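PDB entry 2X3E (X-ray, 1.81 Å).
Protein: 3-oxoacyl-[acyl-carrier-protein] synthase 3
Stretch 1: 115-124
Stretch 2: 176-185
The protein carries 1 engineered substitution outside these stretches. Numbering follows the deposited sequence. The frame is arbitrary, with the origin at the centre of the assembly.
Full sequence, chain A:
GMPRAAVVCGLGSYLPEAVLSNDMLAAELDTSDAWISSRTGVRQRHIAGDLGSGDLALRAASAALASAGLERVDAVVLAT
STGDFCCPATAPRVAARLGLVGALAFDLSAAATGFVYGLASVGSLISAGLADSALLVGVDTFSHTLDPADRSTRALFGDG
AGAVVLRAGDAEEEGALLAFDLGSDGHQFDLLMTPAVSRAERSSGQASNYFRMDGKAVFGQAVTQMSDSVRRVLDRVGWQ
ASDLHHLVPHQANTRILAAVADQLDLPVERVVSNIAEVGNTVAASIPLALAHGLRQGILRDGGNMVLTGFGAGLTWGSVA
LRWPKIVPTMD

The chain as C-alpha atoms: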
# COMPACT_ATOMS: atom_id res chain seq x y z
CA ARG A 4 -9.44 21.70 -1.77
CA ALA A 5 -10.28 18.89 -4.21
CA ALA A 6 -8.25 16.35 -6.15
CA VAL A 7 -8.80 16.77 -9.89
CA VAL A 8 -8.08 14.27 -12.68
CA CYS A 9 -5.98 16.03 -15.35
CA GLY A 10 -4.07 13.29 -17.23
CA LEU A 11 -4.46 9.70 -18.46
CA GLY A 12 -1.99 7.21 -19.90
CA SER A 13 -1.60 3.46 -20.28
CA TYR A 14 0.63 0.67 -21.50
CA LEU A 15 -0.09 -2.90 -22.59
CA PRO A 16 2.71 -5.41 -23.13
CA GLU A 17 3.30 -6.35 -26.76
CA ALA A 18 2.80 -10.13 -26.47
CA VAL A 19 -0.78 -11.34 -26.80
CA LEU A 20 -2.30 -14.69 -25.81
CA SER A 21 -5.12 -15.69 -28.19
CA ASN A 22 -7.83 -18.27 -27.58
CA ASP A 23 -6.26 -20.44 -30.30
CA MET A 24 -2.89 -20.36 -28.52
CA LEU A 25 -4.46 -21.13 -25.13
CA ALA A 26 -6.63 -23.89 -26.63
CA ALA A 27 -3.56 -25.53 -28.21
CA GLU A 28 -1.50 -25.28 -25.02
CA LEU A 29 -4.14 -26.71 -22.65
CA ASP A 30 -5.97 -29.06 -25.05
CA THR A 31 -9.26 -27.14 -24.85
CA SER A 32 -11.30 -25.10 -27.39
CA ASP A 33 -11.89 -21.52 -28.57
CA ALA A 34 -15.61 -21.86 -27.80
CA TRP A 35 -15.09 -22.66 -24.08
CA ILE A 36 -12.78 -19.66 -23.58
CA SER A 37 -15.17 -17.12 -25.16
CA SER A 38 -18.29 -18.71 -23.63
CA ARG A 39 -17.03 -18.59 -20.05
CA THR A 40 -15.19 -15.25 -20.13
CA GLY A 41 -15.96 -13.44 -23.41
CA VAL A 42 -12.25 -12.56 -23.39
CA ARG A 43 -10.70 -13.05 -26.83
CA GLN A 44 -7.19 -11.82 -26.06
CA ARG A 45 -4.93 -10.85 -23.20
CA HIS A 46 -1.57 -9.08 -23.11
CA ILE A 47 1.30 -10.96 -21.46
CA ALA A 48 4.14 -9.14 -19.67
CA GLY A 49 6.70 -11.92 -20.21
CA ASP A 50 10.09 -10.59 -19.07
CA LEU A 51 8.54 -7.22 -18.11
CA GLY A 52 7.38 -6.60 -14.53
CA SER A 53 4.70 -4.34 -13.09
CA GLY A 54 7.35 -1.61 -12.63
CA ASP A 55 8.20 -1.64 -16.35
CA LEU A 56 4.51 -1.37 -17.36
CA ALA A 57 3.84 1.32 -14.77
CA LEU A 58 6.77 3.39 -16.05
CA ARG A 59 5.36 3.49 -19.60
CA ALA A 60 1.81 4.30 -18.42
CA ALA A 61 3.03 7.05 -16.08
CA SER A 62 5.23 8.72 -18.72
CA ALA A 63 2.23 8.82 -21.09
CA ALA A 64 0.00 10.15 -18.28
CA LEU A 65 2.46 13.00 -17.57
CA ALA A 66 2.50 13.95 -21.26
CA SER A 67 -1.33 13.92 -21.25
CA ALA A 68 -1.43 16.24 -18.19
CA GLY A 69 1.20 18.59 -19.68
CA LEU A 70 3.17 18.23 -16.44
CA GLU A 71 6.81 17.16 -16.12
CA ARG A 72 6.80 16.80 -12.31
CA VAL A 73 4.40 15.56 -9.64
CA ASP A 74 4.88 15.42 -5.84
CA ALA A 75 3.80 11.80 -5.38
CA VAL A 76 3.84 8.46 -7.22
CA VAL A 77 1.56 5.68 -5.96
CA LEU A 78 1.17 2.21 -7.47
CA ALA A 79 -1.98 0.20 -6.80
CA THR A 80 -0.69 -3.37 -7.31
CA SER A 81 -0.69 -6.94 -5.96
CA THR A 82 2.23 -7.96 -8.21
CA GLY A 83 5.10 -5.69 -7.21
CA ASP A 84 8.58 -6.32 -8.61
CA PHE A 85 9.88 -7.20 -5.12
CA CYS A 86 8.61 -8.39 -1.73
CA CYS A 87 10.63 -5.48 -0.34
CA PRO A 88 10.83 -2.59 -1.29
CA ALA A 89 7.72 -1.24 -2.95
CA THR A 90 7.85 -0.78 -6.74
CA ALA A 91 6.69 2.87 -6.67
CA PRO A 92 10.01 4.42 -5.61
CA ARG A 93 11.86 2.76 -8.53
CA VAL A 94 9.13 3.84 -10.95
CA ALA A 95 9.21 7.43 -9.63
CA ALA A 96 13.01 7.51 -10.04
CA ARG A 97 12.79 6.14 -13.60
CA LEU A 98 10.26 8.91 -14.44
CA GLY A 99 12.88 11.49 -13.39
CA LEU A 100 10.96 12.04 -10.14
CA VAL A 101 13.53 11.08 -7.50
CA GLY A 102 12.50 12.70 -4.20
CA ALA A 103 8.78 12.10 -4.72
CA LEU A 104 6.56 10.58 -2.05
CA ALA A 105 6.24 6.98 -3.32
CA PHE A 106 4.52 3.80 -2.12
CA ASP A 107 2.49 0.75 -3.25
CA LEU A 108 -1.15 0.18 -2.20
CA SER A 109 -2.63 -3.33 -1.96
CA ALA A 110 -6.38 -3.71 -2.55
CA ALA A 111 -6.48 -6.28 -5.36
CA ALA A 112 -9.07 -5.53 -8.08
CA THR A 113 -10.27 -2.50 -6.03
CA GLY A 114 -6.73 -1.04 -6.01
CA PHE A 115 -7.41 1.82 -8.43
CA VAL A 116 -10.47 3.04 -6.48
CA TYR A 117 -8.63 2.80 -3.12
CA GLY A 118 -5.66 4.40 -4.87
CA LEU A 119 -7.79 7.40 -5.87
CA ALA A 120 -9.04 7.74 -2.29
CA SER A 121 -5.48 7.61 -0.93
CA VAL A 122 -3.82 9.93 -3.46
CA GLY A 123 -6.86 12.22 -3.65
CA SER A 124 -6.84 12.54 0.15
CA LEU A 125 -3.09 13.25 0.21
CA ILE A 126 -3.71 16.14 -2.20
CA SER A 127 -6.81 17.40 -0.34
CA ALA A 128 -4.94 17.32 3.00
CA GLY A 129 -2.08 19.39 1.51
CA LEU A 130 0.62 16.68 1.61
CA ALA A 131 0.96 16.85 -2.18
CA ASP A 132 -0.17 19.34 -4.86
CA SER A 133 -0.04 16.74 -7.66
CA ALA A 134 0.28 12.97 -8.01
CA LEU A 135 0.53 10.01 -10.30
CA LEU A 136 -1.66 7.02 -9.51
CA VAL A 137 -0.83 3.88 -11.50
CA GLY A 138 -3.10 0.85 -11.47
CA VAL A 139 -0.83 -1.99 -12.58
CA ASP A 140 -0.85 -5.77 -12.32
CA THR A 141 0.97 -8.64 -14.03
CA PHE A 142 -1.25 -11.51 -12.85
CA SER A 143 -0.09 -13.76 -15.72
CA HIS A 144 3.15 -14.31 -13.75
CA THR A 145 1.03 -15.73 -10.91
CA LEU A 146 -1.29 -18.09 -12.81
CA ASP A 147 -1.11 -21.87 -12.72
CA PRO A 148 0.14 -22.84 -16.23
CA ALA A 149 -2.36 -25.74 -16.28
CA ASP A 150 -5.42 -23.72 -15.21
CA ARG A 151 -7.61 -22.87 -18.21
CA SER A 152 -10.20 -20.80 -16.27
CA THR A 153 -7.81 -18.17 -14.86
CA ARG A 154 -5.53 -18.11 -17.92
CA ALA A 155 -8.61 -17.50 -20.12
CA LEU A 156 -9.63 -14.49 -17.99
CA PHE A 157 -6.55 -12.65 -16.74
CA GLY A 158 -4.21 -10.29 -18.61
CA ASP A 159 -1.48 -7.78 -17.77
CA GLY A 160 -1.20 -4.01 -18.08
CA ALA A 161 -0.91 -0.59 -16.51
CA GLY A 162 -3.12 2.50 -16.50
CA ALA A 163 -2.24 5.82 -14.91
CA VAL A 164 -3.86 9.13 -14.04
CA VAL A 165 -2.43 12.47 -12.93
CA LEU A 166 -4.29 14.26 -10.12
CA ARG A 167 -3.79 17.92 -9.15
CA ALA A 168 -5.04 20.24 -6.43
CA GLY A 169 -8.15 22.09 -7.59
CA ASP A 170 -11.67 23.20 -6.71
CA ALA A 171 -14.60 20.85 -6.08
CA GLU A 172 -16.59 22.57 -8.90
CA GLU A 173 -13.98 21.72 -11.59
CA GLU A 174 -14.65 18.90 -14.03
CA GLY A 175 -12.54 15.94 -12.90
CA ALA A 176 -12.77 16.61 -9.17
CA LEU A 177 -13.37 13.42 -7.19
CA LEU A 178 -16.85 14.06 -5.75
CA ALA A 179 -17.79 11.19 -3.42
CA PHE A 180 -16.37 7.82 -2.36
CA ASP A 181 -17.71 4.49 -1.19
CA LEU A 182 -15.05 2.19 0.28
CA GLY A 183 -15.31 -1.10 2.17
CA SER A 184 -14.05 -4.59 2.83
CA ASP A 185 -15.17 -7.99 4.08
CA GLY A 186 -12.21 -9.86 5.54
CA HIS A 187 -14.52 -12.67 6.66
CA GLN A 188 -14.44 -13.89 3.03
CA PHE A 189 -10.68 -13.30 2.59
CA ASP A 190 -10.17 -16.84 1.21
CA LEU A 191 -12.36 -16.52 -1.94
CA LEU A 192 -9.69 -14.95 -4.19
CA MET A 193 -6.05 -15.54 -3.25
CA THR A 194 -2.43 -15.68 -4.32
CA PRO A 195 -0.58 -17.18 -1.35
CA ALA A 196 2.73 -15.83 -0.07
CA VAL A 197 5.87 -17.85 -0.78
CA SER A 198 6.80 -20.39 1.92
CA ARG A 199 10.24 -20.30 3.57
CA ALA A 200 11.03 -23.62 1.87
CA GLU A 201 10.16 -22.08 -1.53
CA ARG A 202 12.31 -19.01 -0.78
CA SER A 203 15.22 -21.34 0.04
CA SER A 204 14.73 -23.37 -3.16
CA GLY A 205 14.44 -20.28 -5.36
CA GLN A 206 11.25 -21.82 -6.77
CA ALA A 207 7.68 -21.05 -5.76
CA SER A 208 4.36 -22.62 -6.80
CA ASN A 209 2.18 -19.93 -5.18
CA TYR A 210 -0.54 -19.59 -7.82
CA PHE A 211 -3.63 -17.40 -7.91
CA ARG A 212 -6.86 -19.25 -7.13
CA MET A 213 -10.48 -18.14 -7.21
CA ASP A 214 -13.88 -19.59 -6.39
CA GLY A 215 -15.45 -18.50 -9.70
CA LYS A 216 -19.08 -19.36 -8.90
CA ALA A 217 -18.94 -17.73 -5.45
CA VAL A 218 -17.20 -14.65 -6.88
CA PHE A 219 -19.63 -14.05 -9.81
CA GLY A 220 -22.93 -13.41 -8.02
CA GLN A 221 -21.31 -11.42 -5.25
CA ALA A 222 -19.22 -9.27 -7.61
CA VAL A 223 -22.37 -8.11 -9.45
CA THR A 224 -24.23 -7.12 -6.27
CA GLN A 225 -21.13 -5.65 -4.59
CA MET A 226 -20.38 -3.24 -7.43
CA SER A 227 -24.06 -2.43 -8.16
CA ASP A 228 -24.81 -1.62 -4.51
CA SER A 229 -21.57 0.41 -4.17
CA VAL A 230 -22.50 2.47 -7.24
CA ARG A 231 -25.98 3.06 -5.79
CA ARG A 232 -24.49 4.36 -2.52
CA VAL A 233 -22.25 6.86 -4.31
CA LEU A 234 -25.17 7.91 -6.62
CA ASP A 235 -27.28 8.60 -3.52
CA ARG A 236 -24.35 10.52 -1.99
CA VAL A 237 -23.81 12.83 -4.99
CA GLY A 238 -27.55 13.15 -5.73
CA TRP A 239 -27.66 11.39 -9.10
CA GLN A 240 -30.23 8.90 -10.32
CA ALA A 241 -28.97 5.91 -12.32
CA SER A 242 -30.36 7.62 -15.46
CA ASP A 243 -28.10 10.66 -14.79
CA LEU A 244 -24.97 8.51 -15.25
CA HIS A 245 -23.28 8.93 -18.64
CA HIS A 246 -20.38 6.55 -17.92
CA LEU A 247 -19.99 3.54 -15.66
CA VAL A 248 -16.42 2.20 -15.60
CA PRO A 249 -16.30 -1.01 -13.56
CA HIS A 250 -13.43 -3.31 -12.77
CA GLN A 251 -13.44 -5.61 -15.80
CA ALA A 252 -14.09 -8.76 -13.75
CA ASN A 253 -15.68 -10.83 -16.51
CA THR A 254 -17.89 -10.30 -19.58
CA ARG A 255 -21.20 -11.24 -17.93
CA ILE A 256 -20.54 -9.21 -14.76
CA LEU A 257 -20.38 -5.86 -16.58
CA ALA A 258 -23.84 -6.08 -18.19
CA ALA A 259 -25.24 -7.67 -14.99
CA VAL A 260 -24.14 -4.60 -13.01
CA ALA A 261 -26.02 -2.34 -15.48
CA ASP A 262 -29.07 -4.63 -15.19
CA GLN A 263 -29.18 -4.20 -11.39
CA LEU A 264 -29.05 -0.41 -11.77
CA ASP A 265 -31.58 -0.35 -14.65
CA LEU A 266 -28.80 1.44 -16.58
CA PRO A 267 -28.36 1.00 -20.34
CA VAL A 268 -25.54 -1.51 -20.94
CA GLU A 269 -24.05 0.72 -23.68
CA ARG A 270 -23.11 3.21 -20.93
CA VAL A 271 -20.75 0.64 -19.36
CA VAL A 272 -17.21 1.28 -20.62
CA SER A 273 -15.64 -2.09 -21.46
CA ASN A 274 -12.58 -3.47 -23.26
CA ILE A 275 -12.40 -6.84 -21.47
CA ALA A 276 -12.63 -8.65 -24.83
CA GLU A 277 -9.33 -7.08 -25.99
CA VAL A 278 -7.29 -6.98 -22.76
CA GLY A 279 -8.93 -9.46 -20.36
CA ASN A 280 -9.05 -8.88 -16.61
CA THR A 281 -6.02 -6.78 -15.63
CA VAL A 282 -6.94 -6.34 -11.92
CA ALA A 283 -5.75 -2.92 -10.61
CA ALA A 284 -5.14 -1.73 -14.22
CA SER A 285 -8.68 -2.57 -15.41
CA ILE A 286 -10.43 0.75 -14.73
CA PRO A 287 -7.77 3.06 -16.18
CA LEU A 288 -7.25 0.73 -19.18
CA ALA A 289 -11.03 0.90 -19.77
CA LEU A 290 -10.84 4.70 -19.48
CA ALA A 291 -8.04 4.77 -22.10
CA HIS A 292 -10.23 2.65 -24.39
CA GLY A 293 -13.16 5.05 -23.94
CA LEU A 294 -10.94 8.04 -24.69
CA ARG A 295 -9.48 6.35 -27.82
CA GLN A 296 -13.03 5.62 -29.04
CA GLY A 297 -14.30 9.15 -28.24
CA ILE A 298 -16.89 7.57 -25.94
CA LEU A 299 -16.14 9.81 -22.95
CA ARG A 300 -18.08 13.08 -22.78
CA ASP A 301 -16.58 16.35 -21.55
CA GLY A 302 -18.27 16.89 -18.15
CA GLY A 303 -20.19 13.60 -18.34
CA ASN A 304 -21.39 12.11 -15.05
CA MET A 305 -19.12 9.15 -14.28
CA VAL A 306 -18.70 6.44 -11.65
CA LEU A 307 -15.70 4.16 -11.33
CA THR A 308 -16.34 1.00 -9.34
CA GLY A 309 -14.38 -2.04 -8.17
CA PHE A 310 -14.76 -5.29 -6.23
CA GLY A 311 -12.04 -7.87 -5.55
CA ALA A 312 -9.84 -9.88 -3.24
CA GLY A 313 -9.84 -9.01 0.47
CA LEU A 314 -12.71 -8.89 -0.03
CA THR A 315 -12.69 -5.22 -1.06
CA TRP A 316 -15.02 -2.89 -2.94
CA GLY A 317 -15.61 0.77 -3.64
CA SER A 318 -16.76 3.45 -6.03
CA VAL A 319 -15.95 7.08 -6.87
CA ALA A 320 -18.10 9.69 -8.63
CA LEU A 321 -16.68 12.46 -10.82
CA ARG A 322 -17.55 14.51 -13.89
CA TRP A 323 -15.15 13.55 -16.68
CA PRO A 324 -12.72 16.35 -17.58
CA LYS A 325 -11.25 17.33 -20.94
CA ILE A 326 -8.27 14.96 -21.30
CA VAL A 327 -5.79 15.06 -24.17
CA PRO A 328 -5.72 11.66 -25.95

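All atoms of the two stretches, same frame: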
# COMPACT_ATOMS: atom_id res chain seq x y z
N PHE A 115 -7.35 0.50 -7.79
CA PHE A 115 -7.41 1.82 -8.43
C PHE A 115 -8.37 2.77 -7.71
O PHE A 115 -8.07 3.97 -7.54
CB PHE A 115 -7.76 1.69 -9.91
CG PHE A 115 -7.57 2.97 -10.69
CD1 PHE A 115 -6.30 3.39 -11.03
CD2 PHE A 115 -8.66 3.74 -11.06
CE1 PHE A 115 -6.11 4.57 -11.73
CE2 PHE A 115 -8.49 4.92 -11.77
CZ PHE A 115 -7.21 5.33 -12.11
N VAL A 116 -9.51 2.24 -7.25
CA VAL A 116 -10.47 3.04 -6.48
C VAL A 116 -9.90 3.47 -5.12
O VAL A 116 -9.99 4.65 -4.74
CB VAL A 116 -11.83 2.32 -6.31
CG1 VAL A 116 -12.81 3.18 -5.52
CG2 VAL A 116 -12.43 1.98 -7.68
N TYR A 117 -9.32 2.51 -4.38
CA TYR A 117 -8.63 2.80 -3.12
C TYR A 117 -7.46 3.75 -3.35
O TYR A 117 -7.21 4.64 -2.55
CB TYR A 117 -8.11 1.52 -2.46
CG TYR A 117 -9.06 0.91 -1.45
CD1 TYR A 117 -10.09 0.06 -1.84
CD2 TYR A 117 -8.93 1.19 -0.10
CE1 TYR A 117 -10.96 -0.49 -0.90
CE2 TYR A 117 -9.78 0.65 0.84
CZ TYR A 117 -10.80 -0.19 0.44
OH TYR A 117 -11.63 -0.72 1.40
N GLY A 118 -6.74 3.52 -4.45
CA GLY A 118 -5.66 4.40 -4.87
C GLY A 118 -6.10 5.84 -5.05
O GLY A 118 -5.40 6.76 -4.62
N LEU A 119 -7.25 6.05 -5.69
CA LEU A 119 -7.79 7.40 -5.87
C LEU A 119 -8.16 8.06 -4.54
O LEU A 119 -7.93 9.25 -4.34
CB LEU A 119 -9.01 7.37 -6.79
CG LEU A 119 -8.74 7.12 -8.27
CD1 LEU A 119 -10.03 6.79 -9.00
CD2 LEU A 119 -8.06 8.36 -8.90
N ALA A 120 -8.74 7.27 -3.64
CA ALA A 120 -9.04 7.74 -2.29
C ALA A 120 -7.76 8.18 -1.57
O ALA A 120 -7.72 9.25 -0.96
CB ALA A 120 -9.74 6.64 -1.48
N SER A 121 -6.73 7.35 -1.65
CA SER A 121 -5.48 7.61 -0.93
C SER A 121 -4.74 8.81 -1.51
O SER A 121 -4.37 9.73 -0.77
CB SER A 121 -4.58 6.37 -0.94
OG SER A 121 -3.41 6.60 -0.16
N VAL A 122 -4.52 8.82 -2.82
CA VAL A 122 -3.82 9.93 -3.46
C VAL A 122 -4.65 11.21 -3.44
O VAL A 122 -4.14 12.28 -3.13
CB VAL A 122 -3.39 9.60 -4.90
CG1 VAL A 122 -2.77 10.81 -5.54
CG2 VAL A 122 -2.40 8.44 -4.90
N GLY A 123 -5.94 11.09 -3.75
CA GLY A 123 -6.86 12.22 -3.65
C GLY A 123 -6.85 12.86 -2.27
O GLY A 123 -6.85 14.08 -2.15
N SER A 124 -6.85 12.03 -1.23
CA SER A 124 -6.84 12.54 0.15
C SER A 124 -5.51 13.22 0.48
O SER A 124 -5.50 14.23 1.18
CB SER A 124 -7.14 11.42 1.15
OG SER A 124 -8.49 11.00 1.04
N ALA A 176 -12.87 16.70 -10.62
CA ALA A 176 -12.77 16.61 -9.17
C ALA A 176 -13.46 15.34 -8.68
O ALA A 176 -14.56 15.00 -9.12
CB ALA A 176 -13.39 17.83 -8.50
N LEU A 177 -12.80 14.63 -7.77
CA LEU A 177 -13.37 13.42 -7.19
C LEU A 177 -14.44 13.86 -6.20
O LEU A 177 -14.13 14.54 -5.22
CB LEU A 177 -12.28 12.60 -6.50
CG LEU A 177 -11.06 12.23 -7.34
CD1 LEU A 177 -10.09 11.40 -6.51
CD2 LEU A 177 -11.44 11.50 -8.62
N LEU A 178 -15.69 13.48 -6.45
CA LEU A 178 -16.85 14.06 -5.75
C LEU A 178 -17.33 13.33 -4.49
O LEU A 178 -17.77 13.97 -3.51
CB LEU A 178 -18.03 14.16 -6.72
CG LEU A 178 -17.84 15.13 -7.89
CD1 LEU A 178 -19.05 15.08 -8.80
CD2 LEU A 178 -17.58 16.54 -7.38
N ALA A 179 -17.31 12.01 -4.52
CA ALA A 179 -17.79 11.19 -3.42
C ALA A 179 -17.18 9.81 -3.54
O ALA A 179 -16.94 9.35 -4.65
CB ALA A 179 -19.30 11.09 -3.45
N PHE A 180 -16.91 9.17 -2.40
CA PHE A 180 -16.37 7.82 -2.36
C PHE A 180 -17.28 6.87 -1.59
O PHE A 180 -18.01 7.28 -0.68
CB PHE A 180 -15.00 7.79 -1.68
CG PHE A 180 -13.87 8.27 -2.52
CD1 PHE A 180 -13.12 7.38 -3.26
CD2 PHE A 180 -13.53 9.61 -2.54
CE1 PHE A 180 -12.05 7.82 -4.03
CE2 PHE A 180 -12.47 10.06 -3.31
CZ PHE A 180 -11.73 9.16 -4.05
N ASP A 181 -17.24 5.60 -1.99
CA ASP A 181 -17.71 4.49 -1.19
C ASP A 181 -16.56 3.51 -1.11
O ASP A 181 -16.01 3.15 -2.14
CB ASP A 181 -18.91 3.79 -1.84
CG ASP A 181 -19.38 2.59 -1.03
OD1 ASP A 181 -19.87 2.79 0.10
OD2 ASP A 181 -19.26 1.46 -1.52
N LEU A 182 -16.17 3.10 0.10
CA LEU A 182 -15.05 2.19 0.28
C LEU A 182 -15.34 1.21 1.41
O LEU A 182 -15.79 1.62 2.49
CB LEU A 182 -13.77 2.95 0.62
CG LEU A 182 -13.26 3.99 -0.38
CD1 LEU A 182 -12.33 4.98 0.32
CD2 LEU A 182 -12.56 3.31 -1.55
N GLY A 183 -15.08 -0.07 1.17
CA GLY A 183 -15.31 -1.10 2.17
C GLY A 183 -14.49 -2.36 1.96
O GLY A 183 -13.67 -2.46 1.04
N SER A 184 -14.73 -3.31 2.85
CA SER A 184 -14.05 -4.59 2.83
C SER A 184 -14.85 -5.62 3.61
O SER A 184 -15.65 -5.26 4.48
CB SER A 184 -12.63 -4.46 3.40
OG SER A 184 -12.64 -4.30 4.81
N ASP A 185 -14.63 -6.89 3.29
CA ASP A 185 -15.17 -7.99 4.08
C ASP A 185 -14.08 -9.05 4.21
O ASP A 185 -13.99 -9.96 3.39
CB ASP A 185 -16.43 -8.58 3.42
CG ASP A 185 -17.01 -9.74 4.21
OD1 ASP A 185 -16.50 -10.01 5.32
OD2 ASP A 185 -17.97 -10.38 3.74

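Residues 115-124 form a stretch of helix that extends beyond both ends of the segment, and a strand running through Phe180 to Ser184 is laid against it. The two axes approach to 9.5 Å, and their N-to-C directions differ by 122°, so the strand crosses the helix obliquely and runs broadly against it. The register follows from the nearest CA pairs: Tyr117 CA to Leu182 CA and Ala120 CA to Phe180 CA are each 7.3 Å apart, and Gly123 CA lies 7.5 Å from Leu177 CA. Together the stretches bury 412 Å².

Apolar packing accounts for most of the contacts. Leu177, Phe180 and Leu182 all direct CA-to-CB toward the helix, whereas Asp181 points away. Ala120 meets two of them: its CB is 3.6 Å from Phe180 CE1 and also 3.6 Å from Leu182 CD1. Phe180 CE1 also reaches 3.4 Å from Ala120 N. The edge of the Phe180 ring faces Val116 O, with CE1 3.8 Å from that oxygen, which already accepts the helical hydrogen bond from Ala120 N. Farther along, Leu177 CD1 lies 4.2 Å from Leu119 CB and 4.4 Å from Gly123 CA. An ideal CB on Gly123 would come only 3.1 Å from Leu177 CD1, so the bare glycine leaves room for this methyl.

Tyr117 combines two kinds of interaction. Leu182 CD2 stands over one ring face, 4.1 Å from the centroid of the Tyr117 ring and 10° off its normal, a CH-pi contact; the same methyl carbon is 4.0 Å from Val116 CG1. Although Tyr117 CA-to-CB points away from the strand, the end of the side chain returns to it, and Tyr117 OH donates a 2.7 Å hydrogen bond to Gly183 O. This is the only hydrogen bond between the stretches, and it ties the helix directly to the strand backbone.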